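Local coordinates for glycoside hydrolase family protein (Novosphingobium sp. PP1Y, PDB 6Q2F), which probably hydrolyses alpha-L-rhamnosides, releasing terminal rhamnose from its substrates as a glycoside hydrolase, at residues Gly1044-Asp1056 against Arg1128-Glu1141. Sequence-based numbering, arbitrary orientation.
Sequences GRSLWLDLGRVGD and RPSGLIGPVRLIEE
Leu1049 and Leu1138 meet methyl against methyl, their CD1 atoms 3.5 Å apart. With CG anti to the backbone N (chi1 -180°), Leu1049 leans across to the facing strand, where the same CD1 also touches CG1 of Val1136. Leu1051, alongside Val1136 and pointing the same way, continues this apolar face with Leu1132 and Val1054; Leu1090, Ile1092 and Val1094 of strand 1086-1095 cover it, and branched aliphatic residues suit such a buried layer. The two antiparallel strands are the central pair of a four-stranded sheet packed on a six-stranded one, the beta-sandwich expected of a galactose-binding-like domain. The backbone N of Ile1133 and that of Gly1134 both donate to Arg1053 O, making a classic beta bulge. On the other face, CD1 of Ile1139 rests on CB of Asp1050, whose OD1 receives Gly1052 N in an Asx turn; a side chain on Gly1052 would strike Gly1134 and Pro1135. Near one end, Arg1045 NE reaches Glu1140 OE2 at 2.6 Å in a salt bridge, in the guanidinium plane; an alanine in place of Glu1140 would probably leave that guanidinium without this mate and take from Leu1047 CD1 its contact with the glutamate CG. At the far end, Arg1128 NH2 approaches Asp1056 OD1 (3.2 Å) from above the carboxylate, the planes 82° apart, while also pairing with Asp659.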
ATOM      1  N   GLY A1044     -31.576  22.464  30.483  1.00107.42           N
ATOM      2  CA  GLY A1044     -31.438  21.306  31.346  1.00106.47           C
ATOM      3  C   GLY A1044     -32.248  20.094  30.933  1.00104.64           C
ATOM      4  O   GLY A1044     -32.075  19.021  31.529  1.00101.04           O
ATOM      5  N   ARG A1045     -33.132  20.232  29.947  1.00101.67           N
ATOM      6  CA  ARG A1045     -33.874  19.115  29.381  1.00 92.12           C
ATOM      7  C   ARG A1045     -33.802  19.220  27.866  1.00 84.10           C
ATOM      8  O   ARG A1045     -34.147  20.260  27.298  1.00 86.51           O
ATOM      9  CB  ARG A1045     -35.334  19.103  29.864  1.00 89.95           C
ATOM     10  CG  ARG A1045     -36.058  17.780  29.599  1.00 86.15           C
ATOM     11  CD  ARG A1045     -37.369  17.665  30.370  1.00 83.60           C
ATOM     12  NE  ARG A1045     -38.473  18.341  29.696  1.00 87.11           N
ATOM     13  CZ  ARG A1045     -38.946  19.536  30.038  1.00 89.64           C
ATOM     14  NH1 ARG A1045     -38.413  20.194  31.063  1.00 88.83           N
ATOM     15  NH2 ARG A1045     -39.958  20.068  29.362  1.00 88.86           N
ATOM     16  N   SER A1046     -33.334  18.163  27.217  1.00 77.29           N
ATOM     17  CA  SER A1046     -33.193  18.161  25.771  1.00 69.76           C
ATOM     18  C   SER A1046     -34.314  17.352  25.133  1.00 62.17           C
ATOM     19  O   SER A1046     -34.942  16.501  25.768  1.00 57.72           O
ATOM     20  CB  SER A1046     -31.828  17.605  25.350  1.00 66.72           C
ATOM     21  OG  SER A1046     -31.638  16.302  25.867  1.00 68.69           O
ATOM     22  N   LEU A1047     -34.556  17.644  23.859  1.00 54.04           N
ATOM     23  CA  LEU A1047     -35.570  16.965  23.063  1.00 47.52           C
ATOM     24  C   LEU A1047     -34.880  16.446  21.815  1.00 48.94           C
ATOM     25  O   LEU A1047     -34.307  17.234  21.054  1.00 45.23           O
ATOM     26  CB  LEU A1047     -36.718  17.914  22.693  1.00 46.95           C
ATOM     27  CG  LEU A1047     -37.861  17.392  21.813  1.00 43.95           C
ATOM     28  CD1 LEU A1047     -38.548  16.214  22.484  1.00 47.10           C
ATOM     29  CD2 LEU A1047     -38.885  18.494  21.537  1.00 39.29           C
ATOM     30  N   TRP A1048     -34.918  15.133  21.613  1.00 46.13           N
ATOM     31  CA  TRP A1048     -34.287  14.507  20.459  1.00 38.54           C
ATOM     32  C   TRP A1048     -35.348  14.060  19.466  1.00 37.83           C
ATOM     33  O   TRP A1048     -36.443  13.624  19.853  1.00 39.46           O
ATOM     34  CB  TRP A1048     -33.429  13.312  20.876  1.00 43.99           C
ATOM     35  CG  TRP A1048     -32.268  13.704  21.753  1.00 47.76           C
ATOM     36  CD1 TRP A1048     -32.290  13.875  23.112  1.00 45.68           C
ATOM     37  CD2 TRP A1048     -30.924  13.989  21.333  1.00 42.07           C
ATOM     38  NE1 TRP A1048     -31.044  14.242  23.558  1.00 46.24           N
ATOM     39  CE2 TRP A1048     -30.188  14.319  22.490  1.00 42.44           C
ATOM     40  CE3 TRP A1048     -30.274  13.996  20.095  1.00 45.80           C
ATOM     41  CZ2 TRP A1048     -28.831  14.655  22.446  1.00 46.21           C
ATOM     42  CZ3 TRP A1048     -28.911  14.327  20.050  1.00 50.96           C
ATOM     43  CH2 TRP A1048     -28.212  14.654  21.221  1.00 51.98           C
ATOM     44  N   LEU A1049     -35.026  14.209  18.186  1.00 42.05           N
ATOM     45  CA  LEU A1049     -35.811  13.659  17.091  1.00 38.31           C
ATOM     46  C   LEU A1049     -35.100  12.407  16.596  1.00 37.79           C
ATOM     47  O   LEU A1049     -33.974  12.487  16.089  1.00 39.59           O
ATOM     48  CB  LEU A1049     -35.954  14.671  15.957  1.00 36.21           C
ATOM     49  CG  LEU A1049     -36.765  14.219  14.744  1.00 36.43           C
ATOM     50  CD1 LEU A1049     -38.245  14.237  15.077  1.00 40.12           C
ATOM     51  CD2 LEU A1049     -36.491  15.124  13.560  1.00 37.85           C
ATOM     52  N   ASP A1050     -35.738  11.252  16.755  1.00 43.52           N
ATOM     53  CA  ASP A1050     -35.178  10.002  16.267  1.00 43.75           C
ATOM     54  C   ASP A1050     -35.932   9.606  15.009  1.00 37.01           C
ATOM     55  O   ASP A1050     -37.154   9.457  15.044  1.00 40.88           O
ATOM     56  CB  ASP A1050     -35.270   8.899  17.321  1.00 46.83           C
ATOM     57  CG  ASP A1050     -34.440   7.695  16.957  1.00 60.15           C
ATOM     58  OD1 ASP A1050     -34.708   7.094  15.894  1.00 67.19           O
ATOM     59  OD2 ASP A1050     -33.509   7.356  17.712  1.00 73.24           O
ATOM     60  N   LEU A1051     -35.207   9.441  13.905  1.00 39.58           N
ATOM     61  CA  LEU A1051     -35.828   9.185  12.610  1.00 43.82           C
ATOM     62  C   LEU A1051     -36.053   7.710  12.318  1.00 42.32           C
ATOM     63  O   LEU A1051     -36.660   7.388  11.293  1.00 38.49           O
ATOM     64  CB  LEU A1051     -34.980   9.763  11.479  1.00 35.10           C
ATOM     65  CG  LEU A1051     -34.734  11.263  11.498  1.00 39.11           C
ATOM     66  CD1 LEU A1051     -33.924  11.628  10.276  1.00 34.47           C
ATOM     67  CD2 LEU A1051     -36.056  12.021  11.514  1.00 32.52           C
ATOM     68  N   GLY A1052     -35.574   6.808  13.169  1.00 42.99           N
ATOM     69  CA  GLY A1052     -35.700   5.395  12.846  1.00 46.18           C
ATOM     70  C   GLY A1052     -34.850   5.032  11.640  1.00 40.94           C
ATOM     71  O   GLY A1052     -33.726   5.512  11.477  1.00 39.09           O
ATOM     72  N   ARG A1053     -35.383   4.171  10.783  1.00 40.86           N
ATOM     73  CA  ARG A1053     -34.655   3.775   9.588  1.00 41.28           C
ATOM     74  C   ARG A1053     -34.725   4.897   8.565  1.00 37.26           C
ATOM     75  O   ARG A1053     -35.798   5.461   8.327  1.00 40.76           O
ATOM     76  CB  ARG A1053     -35.234   2.482   9.014  1.00 52.92           C
ATOM     77  CG  ARG A1053     -34.999   1.249   9.884  1.00 52.67           C
ATOM     78  CD  ARG A1053     -35.438  -0.007   9.141  1.00 65.72           C
ATOM     79  NE  ARG A1053     -36.262  -0.870   9.983  1.00 87.56           N
ATOM     80  CZ  ARG A1053     -35.908  -2.083  10.408  1.00 92.73           C
ATOM     81  NH1 ARG A1053     -34.744  -2.607  10.047  1.00 86.94           N
ATOM     82  NH2 ARG A1053     -36.734  -2.781  11.183  1.00 96.48           N
ATOM     83  N   VAL A1054     -33.590   5.213   7.968  1.00 43.02           N
ATOM     84  CA  VAL A1054     -33.463   6.257   6.977  1.00 41.78           C
ATOM     85  C   VAL A1054     -32.606   5.765   5.833  1.00 36.34           C
ATOM     86  O   VAL A1054     -31.555   5.262   6.048  1.00 36.17           O
ATOM     87  CB  VAL A1054     -32.781   7.499   7.549  1.00 34.62           C
ATOM     88  CG1 VAL A1054     -32.563   8.544   6.481  1.00 34.12           C
ATOM     89  CG2 VAL A1054     -33.549   8.095   8.686  1.00 39.98           C
ATOM     90  N   GLY A1055     -33.079   5.930   4.616  1.00 33.47           N
ATOM     91  CA  GLY A1055     -32.345   5.531   3.444  1.00 38.44           C
ATOM     92  C   GLY A1055     -32.040   6.728   2.582  1.00 32.38           C
ATOM     93  O   GLY A1055     -32.859   7.125   1.830  1.00 36.40           O
ATOM     94  N   ASP A1056     -30.878   7.339   2.702  1.00 34.71           N
ATOM     95  CA  ASP A1056     -29.805   6.916   3.558  1.00 35.11           C
ATOM     96  C   ASP A1056     -29.296   7.963   4.537  1.00 40.14           C
ATOM     97  O   ASP A1056     -28.585   7.627   5.440  1.00 34.72           O
ATOM     98  CB  ASP A1056     -28.636   6.496   2.699  1.00 31.33           C
ATOM     99  CG  ASP A1056     -28.954   5.400   1.786  1.00 34.71           C
ATOM    100  OD1 ASP A1056     -29.266   4.326   2.214  1.00 41.03           O
ATOM    101  OD2 ASP A1056     -28.839   5.600   0.612  1.00 44.46           O
ATOM    102  N   ARG A1128     -32.401  -0.749  -2.887  1.00 37.45           N
ATOM    103  CA  ARG A1128     -31.991  -0.396  -1.534  1.00 38.09           C
ATOM    104  C   ARG A1128     -33.151   0.276  -0.802  1.00 41.99           C
ATOM    105  O   ARG A1128     -33.936   0.998  -1.419  1.00 44.55           O
ATOM    106  CB  ARG A1128     -30.784   0.547  -1.558  1.00 40.01           C
ATOM    107  CG  ARG A1128     -29.470  -0.123  -1.975  1.00 42.45           C
ATOM    108  CD  ARG A1128     -28.349   0.877  -2.189  1.00 40.59           C
ATOM    109  NE  ARG A1128     -28.158   1.741  -1.029  1.00 42.10           N
ATOM    110  CZ  ARG A1128     -27.060   1.780  -0.272  1.00 48.08           C
ATOM    111  NH1 ARG A1128     -26.014   0.999  -0.544  1.00 45.64           N
ATOM    112  NH2 ARG A1128     -27.009   2.621   0.756  1.00 41.00           N
ATOM    113  N   PRO A1129     -33.306   0.071   0.502  1.00 45.22           N
ATOM    114  CA  PRO A1129     -34.353   0.799   1.228  1.00 46.62           C
ATOM    115  C   PRO A1129     -34.172   2.296   1.008  1.00 37.19           C
ATOM    116  O   PRO A1129     -33.050   2.808   1.025  1.00 38.87           O
ATOM    117  CB  PRO A1129     -34.121   0.399   2.690  1.00 48.04           C
ATOM    118  CG  PRO A1129     -33.291  -0.863   2.620  1.00 46.54           C
ATOM    119  CD  PRO A1129     -32.421  -0.675   1.414  1.00 45.30           C
ATOM    120  N   SER A1130     -35.285   2.991   0.769  1.00 37.63           N
ATOM    121  CA  SER A1130     -35.242   4.376   0.330  1.00 39.41           C
ATOM    122  C   SER A1130     -36.203   5.243   1.139  1.00 39.24           C
ATOM    123  O   SER A1130     -37.310   4.812   1.486  1.00 35.63           O
ATOM    124  CB  SER A1130     -35.594   4.466  -1.162  1.00 43.12           C
ATOM    125  OG  SER A1130     -35.411   5.787  -1.623  1.00 51.54           O
ATOM    126  N   GLY A1131     -35.776   6.474   1.422  1.00 36.46           N
ATOM    127  CA  GLY A1131     -36.623   7.486   2.025  1.00 35.25           C
ATOM    128  C   GLY A1131     -36.616   7.468   3.539  1.00 41.65           C
ATOM    129  O   GLY A1131     -35.743   6.886   4.202  1.00 42.44           O
ATOM    130  N   LEU A1132     -37.619   8.153   4.091  1.00 41.39           N
ATOM    131  CA  LEU A1132     -37.814   8.253   5.536  1.00 42.28           C
ATOM    132  C   LEU A1132     -38.697   7.083   5.955  1.00 41.64           C
ATOM    133  O   LEU A1132     -39.918   7.133   5.812  1.00 45.13           O
ATOM    134  CB  LEU A1132     -38.459   9.586   5.906  1.00 48.89           C
ATOM    135  CG  LEU A1132     -38.700   9.849   7.410  1.00 43.85           C
ATOM    136  CD1 LEU A1132     -37.405   9.679   8.219  1.00 42.08           C
ATOM    137  CD2 LEU A1132     -39.264  11.233   7.641  1.00 37.84           C
ATOM    138  N   ILE A1133     -38.082   6.021   6.464  1.00 40.75           N
ATOM    139  CA  ILE A1133     -38.840   4.824   6.801  1.00 40.27           C
ATOM    140  C   ILE A1133     -39.403   4.889   8.227  1.00 38.84           C
ATOM    141  O   ILE A1133     -40.488   4.371   8.489  1.00 43.13           O
ATOM    142  CB  ILE A1133     -37.944   3.595   6.588  1.00 45.02           C
ATOM    143  CG1 ILE A1133     -37.598   3.447   5.104  1.00 46.44           C
ATOM    144  CG2 ILE A1133     -38.593   2.330   7.131  1.00 42.15           C
ATOM    145  CD1 ILE A1133     -36.448   2.492   4.836  1.00 41.30           C
ATOM    146  N   GLY A1134     -38.687   5.513   9.156  1.00 38.73           N
ATOM    147  CA  GLY A1134     -39.149   5.617  10.526  1.00 42.21           C
ATOM    148  C   GLY A1134     -39.042   4.370  11.389  1.00 46.28           C
ATOM    149  O   GLY A1134     -38.291   3.442  11.072  1.00 44.17           O
ATOM    150  N   PRO A1135     -39.791   4.342  12.508  1.00 43.74           N
ATOM    151  CA  PRO A1135     -40.701   5.412  12.931  1.00 42.43           C
ATOM    152  C   PRO A1135     -39.956   6.660  13.418  1.00 48.89           C
ATOM    153  O   PRO A1135     -38.804   6.574  13.871  1.00 45.85           O
ATOM    154  CB  PRO A1135     -41.488   4.762  14.072  1.00 41.69           C
ATOM    155  CG  PRO A1135     -40.499   3.815  14.687  1.00 44.35           C
ATOM    156  CD  PRO A1135     -39.625   3.315  13.550  1.00 47.79           C
ATOM    157  N   VAL A1136     -40.602   7.813  13.281  1.00 48.24           N
ATOM    158  CA  VAL A1136     -40.043   9.088  13.705  1.00 48.27           C
ATOM    159  C   VAL A1136     -40.595   9.396  15.091  1.00 54.39           C
ATOM    160  O   VAL A1136     -41.818   9.480  15.276  1.00 46.16           O
ATOM    161  CB  VAL A1136     -40.382  10.211  12.713  1.00 44.96           C
ATOM    162  CG1 VAL A1136     -39.739  11.515  13.168  1.00 41.57           C
ATOM    163  CG2 VAL A1136     -39.925   9.842  11.287  1.00 34.98           C
ATOM    164  N   ARG A1137     -39.701   9.575  16.063  1.00 49.66           N
ATOM    165  CA  ARG A1137     -40.100   9.716  17.456  1.00 52.13           C
ATOM    166  C   ARG A1137     -39.456  10.941  18.085  1.00 49.00           C
ATOM    167  O   ARG A1137     -38.311  11.292  17.770  1.00 51.46           O
ATOM    168  CB  ARG A1137     -39.729   8.478  18.264  1.00 54.12           C
ATOM    169  CG  ARG A1137     -40.321   7.203  17.730  1.00 54.34           C
ATOM    170  CD  ARG A1137     -39.976   6.069  18.654  1.00 54.06           C
ATOM    171  NE  ARG A1137     -38.542   6.002  18.856  1.00 60.72           N
ATOM    172  CZ  ARG A1137     -37.952   5.225  19.753  1.00 67.61           C
ATOM    173  NH1 ARG A1137     -38.691   4.442  20.529  1.00 69.82           N
ATOM    174  NH2 ARG A1137     -36.632   5.232  19.866  1.00 59.89           N
ATOM    175  N   LEU A1138     -40.212  11.596  18.956  1.00 47.26           N
ATOM    176  CA  LEU A1138     -39.688  12.629  19.834  1.00 45.86           C
ATOM    177  C   LEU A1138     -39.344  11.983  21.163  1.00 52.14           C
ATOM    178  O   LEU A1138     -40.140  11.214  21.713  1.00 49.58           O
ATOM    179  CB  LEU A1138     -40.709  13.747  20.050  1.00 49.86           C
ATOM    180  CG  LEU A1138     -40.773  14.898  19.041  1.00 52.70           C
ATOM    181  CD1 LEU A1138     -40.561  14.408  17.643  1.00 56.35           C
ATOM    182  CD2 LEU A1138     -42.112  15.596  19.141  1.00 43.81           C
ATOM    183  N   ILE A1139     -38.154  12.295  21.677  1.00 47.63           N
ATOM    184  CA  ILE A1139     -37.615  11.642  22.863  1.00 50.67           C
ATOM    185  C   ILE A1139     -37.045  12.694  23.807  1.00 52.15           C
ATOM    186  O   ILE A1139     -36.198  13.502  23.407  1.00 40.89           O
ATOM    187  CB  ILE A1139     -36.532  10.616  22.487  1.00 53.08           C
ATOM    188  CG1 ILE A1139     -37.110   9.498  21.614  1.00 53.09           C
ATOM    189  CG2 ILE A1139     -35.911  10.034  23.740  1.00 48.94           C
ATOM    190  CD1 ILE A1139     -36.010   8.579  21.059  1.00 50.78           C
ATOM    191  N   GLU A1140     -37.466  12.656  25.057  1.00 52.64           N
ATOM    192  CA  GLU A1140     -36.973  13.562  26.064  1.00 60.87           C
ATOM    193  C   GLU A1140     -36.015  12.889  27.033  1.00 66.93           C
ATOM    194  O   GLU A1140     -36.132  11.724  27.315  1.00 61.89           O
ATOM    195  CB  GLU A1140     -38.133  14.140  26.862  1.00 60.91           C
ATOM    196  CG  GLU A1140     -38.862  15.262  26.157  1.00 77.43           C
ATOM    197  CD  GLU A1140     -39.916  15.966  26.997  1.00 88.03           C
ATOM    198  OE1 GLU A1140     -41.120  15.753  26.721  1.00 87.78           O
ATOM    199  OE2 GLU A1140     -39.544  16.721  27.911  1.00 94.55           O
ATOM    200  N   GLU A1141     -35.067  13.650  27.546  1.00 78.33           N
ATOM    201  CA  GLU A1141     -34.119  13.157  28.546  1.00 84.44           C
ATOM    202  C   GLU A1141     -34.650  13.361  29.964  1.00 89.26           C
ATOM    203  O   GLU A1141     -35.227  12.455  30.571  1.00 93.21           O
ATOM    204  CB  GLU A1141     -32.771  13.859  28.403  1.00 89.16           C
ATOM    205  CG  GLU A1141     -32.792  15.319  28.855  1.00 99.87           C
ATOM    206  CD  GLU A1141     -31.399  15.947  28.881  1.00109.89           C
ATOM    207  OE1 GLU A1141     -30.403  15.193  28.940  1.00112.96           O
ATOM    208  OE2 GLU A1141     -31.295  17.195  28.836  1.00112.72           O
TER
HETATM  209  O   HOH W   1     -37.302   6.306  15.999  1.00 47.55           O
HETATM  210  O   HOH W   2     -29.737   4.155  -1.331  1.00 46.63           O